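Local coordinates for putative pachytene checkpoint protein 2 (Caenorhabditis elegans, PDB 4XGU) that is an AAA+ ATPase of the PCH2 subfamily that binds and hydrolyses ATP to remodel proteins and probably has a key role in meiotic chromosome recombination, at residues W47-S52 against I135-I140; E14-Q19 against F66-I71. All coordinates share one frame; numbering follows the deposited sequence.

Interaction 1 of 2, residues W47-S52 against I135-I140. With ADP (adenosine-5'-diphosphate), chain H.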
ATOM      1  N   TRP B  47     -39.940 -28.160  23.224  1.00 61.07           N
ATOM      2  CA  TRP B  47     -39.192 -26.957  23.604  1.00 59.50           C
ATOM      3  C   TRP B  47     -40.083 -25.798  24.044  1.00 64.80           C
ATOM      4  O   TRP B  47     -39.615 -24.667  24.181  1.00 75.34           O
ATOM      5  CB  TRP B  47     -38.297 -26.498  22.452  1.00 59.91           C
ATOM      6  CG  TRP B  47     -37.337 -27.541  22.017  1.00 61.05           C
ATOM      7  CD1 TRP B  47     -37.352 -28.233  20.842  1.00 59.02           C
ATOM      8  CD2 TRP B  47     -36.218 -28.031  22.760  1.00 62.98           C
ATOM      9  NE1 TRP B  47     -36.303 -29.119  20.803  1.00 61.81           N
ATOM     10  CE2 TRP B  47     -35.592 -29.017  21.971  1.00 64.43           C
ATOM     11  CE3 TRP B  47     -35.681 -27.731  24.016  1.00 65.17           C
ATOM     12  CZ2 TRP B  47     -34.458 -29.704  22.397  1.00 67.98           C
ATOM     13  CZ3 TRP B  47     -34.555 -28.415  24.437  1.00 66.93           C
ATOM     14  CH2 TRP B  47     -33.955 -29.388  23.630  1.00 70.18           C
ATOM     15  N   LYS B  48     -41.361 -26.076  24.266  1.00 61.36           N
ATOM     16  CA  LYS B  48     -42.278 -25.053  24.751  1.00 58.81           C
ATOM     17  C   LYS B  48     -42.560 -25.267  26.231  1.00 59.05           C
ATOM     18  O   LYS B  48     -43.078 -26.314  26.626  1.00 59.32           O
ATOM     19  CB  LYS B  48     -43.574 -25.060  23.941  1.00 62.70           C
ATOM     20  CG  LYS B  48     -43.623 -23.999  22.850  1.00 68.05           C
ATOM     21  CD  LYS B  48     -42.351 -23.984  22.017  1.00 64.53           C
ATOM     22  CE  LYS B  48     -42.312 -22.772  21.097  1.00 65.87           C
ATOM     23  NZ  LYS B  48     -41.014 -22.652  20.376  1.00 69.79           N
ATOM     24  N   PRO B  49     -42.215 -24.269  27.056  1.00 59.10           N
ATOM     25  CA  PRO B  49     -42.244 -24.383  28.516  1.00 57.48           C
ATOM     26  C   PRO B  49     -43.648 -24.369  29.109  1.00 57.33           C
ATOM     27  O   PRO B  49     -44.505 -23.588  28.697  1.00 58.96           O
ATOM     28  CB  PRO B  49     -41.460 -23.151  28.972  1.00 57.59           C
ATOM     29  CG  PRO B  49     -41.704 -22.149  27.906  1.00 61.65           C
ATOM     30  CD  PRO B  49     -41.782 -22.931  26.619  1.00 65.61           C
ATOM     31  N   ILE B  50     -43.862 -25.246  30.082  1.00 57.38           N
ATOM     32  CA  ILE B  50     -45.100 -25.286  30.835  1.00 54.59           C
ATOM     33  C   ILE B  50     -44.851 -24.724  32.227  1.00 53.58           C
ATOM     34  O   ILE B  50     -43.883 -25.107  32.885  1.00 56.09           O
ATOM     35  CB  ILE B  50     -45.645 -26.716  30.939  1.00 60.96           C
ATOM     36  CG1 ILE B  50     -45.982 -27.249  29.547  1.00 63.30           C
ATOM     37  CG2 ILE B  50     -46.859 -26.761  31.850  1.00 63.60           C
ATOM     38  CD1 ILE B  50     -46.570 -28.636  29.556  1.00 70.01           C
ATOM     39  N   SER B  51     -45.714 -23.816  32.671  1.00 57.97           N
ATOM     40  CA  SER B  51     -45.508 -23.142  33.948  1.00 63.91           C
ATOM     41  C   SER B  51     -46.430 -23.668  35.041  1.00 66.47           C
ATOM     42  O   SER B  51     -46.266 -23.329  36.214  1.00 68.25           O
ATOM     43  CB  SER B  51     -45.709 -21.636  33.790  1.00 67.07           C
ATOM     44  OG  SER B  51     -47.066 -21.338  33.511  1.00 76.60           O
ATOM     45  N   SER B  52     -47.395 -24.497  34.664  1.00 66.35           N
ATOM     46  CA  SER B  52     -48.369 -24.983  35.630  1.00 62.65           C
ATOM     47  C   SER B  52     -49.096 -26.236  35.161  1.00 63.16           C
ATOM     48  O   SER B  52     -49.295 -26.449  33.962  1.00 65.48           O
ATOM     49  CB  SER B  52     -49.387 -23.881  35.942  1.00 64.01           C
ATOM     50  OG  SER B  52     -50.391 -24.339  36.832  1.00 75.41           O
ATOM     51  N   ILE B 135     -35.236 -16.657  26.243  1.00 55.35           N
ATOM     52  CA  ILE B 135     -34.744 -16.412  24.895  1.00 52.24           C
ATOM     53  C   ILE B 135     -35.129 -17.515  23.914  1.00 56.67           C
ATOM     54  O   ILE B 135     -35.758 -17.249  22.889  1.00 57.01           O
ATOM     55  CB  ILE B 135     -33.214 -16.253  24.888  1.00 50.56           C
ATOM     56  CG1 ILE B 135     -32.813 -15.017  25.691  1.00 53.84           C
ATOM     57  CG2 ILE B 135     -32.693 -16.149  23.464  1.00 52.77           C
ATOM     58  CD1 ILE B 135     -31.342 -14.680  25.603  1.00 44.72           C
ATOM     59  N   TRP B 136     -34.759 -18.749  24.244  1.00 64.93           N
ATOM     60  CA  TRP B 136     -34.847 -19.869  23.309  1.00 61.13           C
ATOM     61  C   TRP B 136     -36.252 -20.106  22.761  1.00 57.81           C
ATOM     62  O   TRP B 136     -36.433 -20.237  21.549  1.00 60.36           O
ATOM     63  CB  TRP B 136     -34.341 -21.146  23.978  1.00 64.37           C
ATOM     64  CG  TRP B 136     -34.066 -22.261  23.016  1.00 60.06           C
ATOM     65  CD1 TRP B 136     -34.815 -23.386  22.826  1.00 56.17           C
ATOM     66  CD2 TRP B 136     -32.961 -22.357  22.109  1.00 50.90           C
ATOM     67  NE1 TRP B 136     -34.245 -24.177  21.859  1.00 48.46           N
ATOM     68  CE2 TRP B 136     -33.105 -23.568  21.403  1.00 48.62           C
ATOM     69  CE3 TRP B 136     -31.865 -21.537  21.826  1.00 52.72           C
ATOM     70  CZ2 TRP B 136     -32.194 -23.979  20.433  1.00 47.25           C
ATOM     71  CZ3 TRP B 136     -30.961 -21.946  20.864  1.00 51.96           C
ATOM     72  CH2 TRP B 136     -31.130 -23.158  20.179  1.00 51.01           C
ATOM     73  N   GLU B 137     -37.240 -20.160  23.649  1.00 58.03           N
ATOM     74  CA  GLU B 137     -38.609 -20.466  23.246  1.00 54.20           C
ATOM     75  C   GLU B 137     -39.185 -19.395  22.332  1.00 59.08           C
ATOM     76  O   GLU B 137     -40.061 -19.671  21.516  1.00 65.10           O
ATOM     77  CB  GLU B 137     -39.505 -20.627  24.470  1.00 54.01           C
ATOM     78  CG  GLU B 137     -38.845 -21.369  25.606  1.00 67.23           C
ATOM     79  CD  GLU B 137     -38.513 -20.459  26.764  1.00 74.76           C
ATOM     80  OE1 GLU B 137     -39.392 -19.664  27.162  1.00 65.80           O
ATOM     81  OE2 GLU B 137     -37.372 -20.535  27.270  1.00 84.05           O
ATOM     82  N   ASN B 138     -38.683 -18.173  22.473  1.00 58.73           N
ATOM     83  CA  ASN B 138     -39.215 -17.042  21.728  1.00 59.42           C
ATOM     84  C   ASN B 138     -38.469 -16.793  20.424  1.00 55.28           C
ATOM     85  O   ASN B 138     -38.863 -15.941  19.630  1.00 55.66           O
ATOM     86  CB  ASN B 138     -39.187 -15.792  22.600  1.00 58.74           C
ATOM     87  CG  ASN B 138     -39.964 -15.974  23.879  1.00 60.79           C
ATOM     88  OD1 ASN B 138     -41.112 -16.416  23.857  1.00 57.91           O
ATOM     89  ND2 ASN B 138     -39.339 -15.655  25.007  1.00 67.52           N
ATOM     90  N   LEU B 139     -37.392 -17.540  20.208  1.00 54.77           N
ATOM     91  CA  LEU B 139     -36.679 -17.481  18.940  1.00 58.12           C
ATOM     92  C   LEU B 139     -37.448 -18.276  17.890  1.00 64.25           C
ATOM     93  O   LEU B 139     -37.751 -19.455  18.090  1.00 68.53           O
ATOM     94  CB  LEU B 139     -35.252 -18.013  19.092  1.00 58.44           C
ATOM     95  CG  LEU B 139     -34.292 -17.084  19.840  1.00 56.32           C
ATOM     96  CD1 LEU B 139     -32.940 -17.739  20.042  1.00 56.18           C
ATOM     97  CD2 LEU B 139     -34.143 -15.778  19.092  1.00 51.36           C
ATOM     98  N   ILE B 140     -37.761 -17.626  16.771  1.00 65.21           N
ATOM     99  CA  ILE B 140     -38.608 -18.227  15.743  1.00 67.34           C
ATOM    100  C   ILE B 140     -37.915 -18.386  14.393  1.00 65.64           C
ATOM    101  O   ILE B 140     -37.521 -17.403  13.765  1.00 64.00           O
ATOM    102  CB  ILE B 140     -39.881 -17.401  15.518  1.00 65.22           C
ATOM    103  CG1 ILE B 140     -40.624 -17.194  16.837  1.00 60.88           C
ATOM    104  CG2 ILE B 140     -40.772 -18.077  14.492  1.00 68.90           C
ATOM    105  CD1 ILE B 140     -41.891 -16.376  16.697  1.00 62.20           C
TER
HETATM  106  PB  ADP H 501     -28.028 -10.154  15.925  1.00 65.44           P
HETATM  107  O1B ADP H 501     -28.467 -10.711  14.593  1.00 63.91           O
HETATM  108  O2B ADP H 501     -27.225 -11.125  16.756  1.00 74.04           O
HETATM  109  O3B ADP H 501     -27.435  -8.764  15.854  1.00 69.42           O
HETATM  110  PA  ADP H 501     -29.508 -10.149  18.332  1.00110.17           P
HETATM  111  O1A ADP H 501     -29.321 -11.611  18.657  1.00111.19           O
HETATM  112  O2A ADP H 501     -28.619  -9.108  18.974  1.00115.32           O
HETATM  113  O3A ADP H 501     -29.418  -9.972  16.730  1.00 96.73           O
HETATM  114  O5' ADP H 501     -31.031  -9.779  18.697  1.00 91.38           O
HETATM  115  C5' ADP H 501     -31.927  -9.240  17.730  1.00 92.55           C
HETATM  116  C4' ADP H 501     -33.267  -8.973  18.403  1.00 96.58           C
HETATM  117  O4' ADP H 501     -34.319  -9.116  17.446  1.00 97.37           O
HETATM  118  C3' ADP H 501     -33.534  -9.960  19.526  1.00103.57           C
HETATM  119  O3' ADP H 501     -33.465  -9.299  20.793  1.00110.63           O
HETATM  120  C2' ADP H 501     -34.930 -10.496  19.284  1.00101.32           C
HETATM  121  O2' ADP H 501     -35.837  -9.927  20.233  1.00100.19           O
HETATM  122  C1' ADP H 501     -35.309 -10.051  17.880  1.00 98.12           C
HETATM  123  N9  ADP H 501     -35.246 -11.224  16.972  1.00 92.49           N
HETATM  124  C8  ADP H 501     -34.363 -11.376  15.967  1.00 84.45           C
HETATM  125  N7  ADP H 501     -34.550 -12.551  15.313  1.00 79.89           N
HETATM  126  C5  ADP H 501     -35.579 -13.177  15.907  1.00 83.05           C
HETATM  127  C6  ADP H 501     -36.293 -14.458  15.713  1.00 83.11           C
HETATM  128  N6  ADP H 501     -35.929 -15.311  14.727  1.00 86.38           N
HETATM  129  N1  ADP H 501     -37.317 -14.740  16.547  1.00 85.46           N
HETATM  130  C2  ADP H 501     -37.683 -13.892  17.529  1.00 88.50           C
HETATM  131  N3  ADP H 501     -37.079 -12.712  17.764  1.00 89.78           N
HETATM  132  C4  ADP H 501     -36.038 -12.302  16.999  1.00 89.99           C

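Interaction 2 of 2, residues E14-Q19 against F66-I71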
ATOM      1  N   GLU B  14     -35.920 -30.012  31.375  1.00 56.83           N
ATOM      2  CA  GLU B  14     -35.297 -29.033  32.250  1.00 59.61           C
ATOM      3  C   GLU B  14     -36.348 -28.497  33.205  1.00 60.45           C
ATOM      4  O   GLU B  14     -37.415 -28.066  32.778  1.00 58.88           O
ATOM      5  CB  GLU B  14     -34.673 -27.896  31.441  1.00 65.62           C
ATOM      6  CG  GLU B  14     -33.736 -28.365  30.338  1.00 79.28           C
ATOM      7  CD  GLU B  14     -33.370 -27.259  29.364  1.00 89.87           C
ATOM      8  OE1 GLU B  14     -33.689 -26.084  29.651  1.00 96.36           O
ATOM      9  OE2 GLU B  14     -32.765 -27.565  28.312  1.00 87.17           O
ATOM     10  N   ILE B  15     -36.051 -28.537  34.499  1.00 58.42           N
ATOM     11  CA  ILE B  15     -37.005 -28.093  35.504  1.00 50.01           C
ATOM     12  C   ILE B  15     -36.388 -27.055  36.430  1.00 54.37           C
ATOM     13  O   ILE B  15     -35.396 -27.324  37.104  1.00 65.66           O
ATOM     14  CB  ILE B  15     -37.517 -29.274  36.345  1.00 54.29           C
ATOM     15  CG1 ILE B  15     -38.204 -30.308  35.451  1.00 54.01           C
ATOM     16  CG2 ILE B  15     -38.467 -28.789  37.428  1.00 51.80           C
ATOM     17  CD1 ILE B  15     -38.664 -31.546  36.196  1.00 51.26           C
ATOM     18  N   ARG B  16     -36.977 -25.864  36.457  1.00 47.71           N
ATOM     19  CA  ARG B  16     -36.511 -24.806  37.344  1.00 49.18           C
ATOM     20  C   ARG B  16     -37.228 -24.863  38.688  1.00 55.27           C
ATOM     21  O   ARG B  16     -38.444 -24.677  38.759  1.00 62.01           O
ATOM     22  CB  ARG B  16     -36.720 -23.431  36.704  1.00 55.54           C
ATOM     23  CG  ARG B  16     -36.110 -22.288  37.499  1.00 62.58           C
ATOM     24  CD  ARG B  16     -36.923 -21.015  37.365  1.00 66.86           C
ATOM     25  NE  ARG B  16     -37.187 -20.666  35.974  1.00 76.52           N
ATOM     26  CZ  ARG B  16     -37.970 -19.661  35.599  1.00 83.80           C
ATOM     27  NH1 ARG B  16     -38.564 -18.907  36.514  1.00 82.45           N
ATOM     28  NH2 ARG B  16     -38.163 -19.409  34.312  1.00 89.38           N
ATOM     29  N   ILE B  17     -36.475 -25.119  39.753  1.00 54.00           N
ATOM     30  CA  ILE B  17     -37.033 -25.103  41.103  1.00 56.11           C
ATOM     31  C   ILE B  17     -36.853 -23.745  41.772  1.00 66.98           C
ATOM     32  O   ILE B  17     -36.160 -22.869  41.251  1.00 72.71           O
ATOM     33  CB  ILE B  17     -36.392 -26.172  42.001  1.00 54.64           C
ATOM     34  CG1 ILE B  17     -34.872 -26.162  41.832  1.00 49.30           C
ATOM     35  CG2 ILE B  17     -36.962 -27.544  41.690  1.00 54.78           C
ATOM     36  CD1 ILE B  17     -34.166 -27.225  42.636  1.00 46.17           C
ATOM     37  N   CYS B  18     -37.483 -23.577  42.929  1.00 72.89           N
ATOM     38  CA  CYS B  18     -37.343 -22.351  43.704  1.00 75.80           C
ATOM     39  C   CYS B  18     -35.970 -22.287  44.355  1.00 83.44           C
ATOM     40  O   CYS B  18     -35.326 -23.315  44.559  1.00 86.63           O
ATOM     41  CB  CYS B  18     -38.433 -22.254  44.775  1.00 74.90           C
ATOM     42  SG  CYS B  18     -39.793 -21.133  44.364  1.00153.11           S
ATOM     43  N   GLN B  19     -35.525 -21.077  44.681  1.00 89.97           N
ATOM     44  CA  GLN B  19     -34.286 -20.909  45.427  1.00 98.02           C
ATOM     45  C   GLN B  19     -34.460 -21.493  46.821  1.00110.45           C
ATOM     46  O   GLN B  19     -33.560 -22.154  47.339  1.00118.90           O
ATOM     47  CB  GLN B  19     -33.874 -19.437  45.512  1.00 96.32           C
ATOM     48  CG  GLN B  19     -33.268 -18.864  44.235  1.00 94.97           C
ATOM     49  CD  GLN B  19     -34.313 -18.505  43.194  1.00 99.29           C
ATOM     50  OE1 GLN B  19     -35.510 -18.454  43.485  1.00 98.33           O
ATOM     51  NE2 GLN B  19     -33.862 -18.249  41.970  1.00100.58           N
ATOM     52  N   PHE B  66     -42.166 -27.215  41.059  1.00 64.51           N
ATOM     53  CA  PHE B  66     -41.414 -26.484  40.046  1.00 63.28           C
ATOM     54  C   PHE B  66     -41.900 -25.057  39.814  1.00 68.11           C
ATOM     55  O   PHE B  66     -43.005 -24.682  40.206  1.00 76.05           O
ATOM     56  CB  PHE B  66     -41.452 -27.248  38.723  1.00 59.96           C
ATOM     57  CG  PHE B  66     -42.789 -27.212  38.035  1.00 53.69           C
ATOM     58  CD1 PHE B  66     -43.853 -27.953  38.516  1.00 49.32           C
ATOM     59  CD2 PHE B  66     -42.977 -26.444  36.899  1.00 47.67           C
ATOM     60  CE1 PHE B  66     -45.081 -27.926  37.879  1.00 44.86           C
ATOM     61  CE2 PHE B  66     -44.202 -26.412  36.259  1.00 45.05           C
ATOM     62  CZ  PHE B  66     -45.255 -27.155  36.750  1.00 45.47           C
ATOM     63  N   GLU B  67     -41.050 -24.270  39.164  1.00 67.51           N
ATOM     64  CA  GLU B  67     -41.372 -22.897  38.804  1.00 62.59           C
ATOM     65  C   GLU B  67     -41.629 -22.835  37.303  1.00 52.03           C
ATOM     66  O   GLU B  67     -42.401 -22.008  36.823  1.00 54.25           O
ATOM     67  CB  GLU B  67     -40.234 -21.954  39.208  1.00 77.90           C
ATOM     68  CG  GLU B  67     -40.683 -20.576  39.671  1.00 91.49           C
ATOM     69  CD  GLU B  67     -39.572 -19.796  40.360  1.00105.03           C
ATOM     70  OE1 GLU B  67     -38.503 -19.596  39.743  1.00106.98           O
ATOM     71  OE2 GLU B  67     -39.769 -19.386  41.526  1.00110.77           O
ATOM     72  N   LYS B  68     -40.980 -23.736  36.572  1.00 57.74           N
ATOM     73  CA  LYS B  68     -41.114 -23.824  35.122  1.00 56.98           C
ATOM     74  C   LYS B  68     -40.407 -25.076  34.620  1.00 58.50           C
ATOM     75  O   LYS B  68     -39.321 -25.414  35.092  1.00 65.47           O
ATOM     76  CB  LYS B  68     -40.541 -22.572  34.449  1.00 67.55           C
ATOM     77  CG  LYS B  68     -40.243 -22.707  32.964  1.00 75.93           C
ATOM     78  CD  LYS B  68     -39.863 -21.353  32.376  1.00 81.87           C
ATOM     79  CE  LYS B  68     -39.072 -21.497  31.086  1.00 83.82           C
ATOM     80  NZ  LYS B  68     -38.670 -20.173  30.526  1.00 83.90           N
ATOM     81  N   LEU B  69     -41.027 -25.779  33.680  1.00 55.68           N
ATOM     82  CA  LEU B  69     -40.385 -26.949  33.102  1.00 54.45           C
ATOM     83  C   LEU B  69     -40.428 -26.898  31.582  1.00 58.97           C
ATOM     84  O   LEU B  69     -41.349 -26.332  30.993  1.00 58.09           O
ATOM     85  CB  LEU B  69     -41.033 -28.240  33.616  1.00 53.71           C
ATOM     86  CG  LEU B  69     -42.363 -28.711  33.022  1.00 53.59           C
ATOM     87  CD1 LEU B  69     -42.159 -29.662  31.846  1.00 43.90           C
ATOM     88  CD2 LEU B  69     -43.202 -29.372  34.097  1.00 62.84           C
ATOM     89  N   VAL B  70     -39.411 -27.482  30.957  1.00 62.61           N
ATOM     90  CA  VAL B  70     -39.344 -27.596  29.506  1.00 56.64           C
ATOM     91  C   VAL B  70     -39.069 -29.042  29.124  1.00 57.71           C
ATOM     92  O   VAL B  70     -38.212 -29.691  29.719  1.00 55.39           O
ATOM     93  CB  VAL B  70     -38.242 -26.704  28.902  1.00 58.17           C
ATOM     94  CG1 VAL B  70     -38.360 -26.673  27.383  1.00 51.23           C
ATOM     95  CG2 VAL B  70     -38.309 -25.297  29.475  1.00 68.45           C
ATOM     96  N   ILE B  71     -39.809 -29.549  28.144  1.00 60.70           N
ATOM     97  CA  ILE B  71     -39.532 -30.863  27.577  1.00 55.11           C
ATOM     98  C   ILE B  71     -39.200 -30.719  26.099  1.00 60.19           C
ATOM     99  O   ILE B  71     -40.012 -30.226  25.317  1.00 64.95           O
ATOM    100  CB  ILE B  71     -40.717 -31.818  27.748  1.00 59.66           C
ATOM    101  CG1 ILE B  71     -41.004 -32.039  29.230  1.00 61.40           C
ATOM    102  CG2 ILE B  71     -40.434 -33.146  27.056  1.00 60.58           C
ATOM    103  CD1 ILE B  71     -42.119 -33.019  29.488  1.00 60.35           C
TER

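Interaction 1 of 2, residues W47-S52 against I135-I140
W47 and W136 meet as an offset edge-to-face pair on the inner side of this contact. The six-membered ring of W47 and the five-membered ring of W136 have centroids 5.8 Å apart, and the planes stand at 72°. The edge of W136 is turned to the face of W47. Both indoles are buried, but they come no nearer than 4.4 Å, between W47 CE3 and W136 NE1. W47 NE1 bonds to T73 O, and the W136 ring also makes a cation-pi contact with K146.

The tight part is E137 against P49. The E137 CG is anti to the carbonyl carbon (chi1 -40°), and the chain bends at chi2 (109°). E137 CG lies 3.5 Å from P49 CD, and E137 OE1 lies 3.5 Å from P49 CG, the two side chains crossing obliquely. E137 CG also lies 3.7 Å from W47 O. An alanine in place of E137 would probably leave a gap beside the P49 ring and deprive K68 of its weak, long ion pair with OE1.

The K48 amine is the loose, partly exposed side. K48 starts away from the helix, but its end returns, and K48 NZ makes a weak hydrogen bond of 3.3 Å to E137 O. The same amine makes a weak, long ion pair with D78.

The helix 135-138 leads directly to the nucleotide. I140 N donates to ADP N1 at 2.9 Å, and ADP N6 donates to I140 O at 2.8 Å. These two backbone bonds read the adenine edge. The chemistry implies a mixed join, a buried aromatic pair beside a glutamate packed on a proline, with weak polar ties, placing the N-terminal domain against the segment that recognises the base.

Interaction 2 of 2, residues E14-Q19 against F66-I71
Strands 14-16 and 68-71, within E14-Q19 and F66-I71, pair antiparallel in the three-stranded mixed sheet of the Pch2 N-terminal domain. They run at 175° to each other, with axes 4.7 Å apart. E14 and V70 make a hydrogen-bonded pair: E14 N bonds to V70 O and V70 N to E14 O, both at 2.8 Å. I15 and L69 form the non-hydrogen-bonded pair between this and the next. R16 N then bonds to K68 O at 2.7 Å.

The regular ladder is broken at a classic beta bulge, where E67 and K68 both face R16. R16 O takes a bond of 2.7 Å from E67 N and a weak one from K68 N.

The R16 side chain sits beside the bulge. Its CG is anti to the backbone N (chi1 -173°), and the chain bends at chi2 and chi3. E67 OE1 approaches the guanidinium at its edge, in plane, and makes a salt bridge with R16 NH1 at 3.3 Å. The bond is weak, and the carboxylate plane is turned 77° from the guanidinium. K68 CB lies over one face of that group, toward the rim. The extended K68 chain passes R16 NH2, with K68 CD nearest at 3.2 Å. R16 NH2 and K68 NZ are like charges only 3.9 Å apart, but D133 forms a salt bridge with R16 NH2 and a weak, long ion pair with K68, which would probably ease the repulsion.

On the other face, I15 CG2 meets F66 CB at 3.6 Å, the two side chains crossing at about a right angle. I15 lies alongside L69, pointing the same way. Helix 30-41 packs on this apolar face through F33, L36 and I37. Strand 95-98 flanks strand 12-16 on the side away from strand 68-72, which places 12-16 in the middle of the sheet.

Interactions 1 and 2 have centres 12 Å apart. Their segments alternate along the chain, and the two contacts touch. Segment 47-52 runs beside segment 66-71, with probable hydrogen bonds from I50 N to L69 O and from W47 N to I71 O, both 2.9 Å. P49 CB also packs on K68 CE at 3.6 Å. Interaction 2 builds the N-terminal sheet and lies away from the annotated sites. Interaction 1 sets the loop beside that sheet against helix 135-138, whose following residues bind adenine. The W136 side chain is about 10 Å from G184 in the predicted ATP-binding loop. Interaction 1 joins the N-terminal domain to the segment at the ADP pocket; interaction 2 holds the strand that its loop is bonded to.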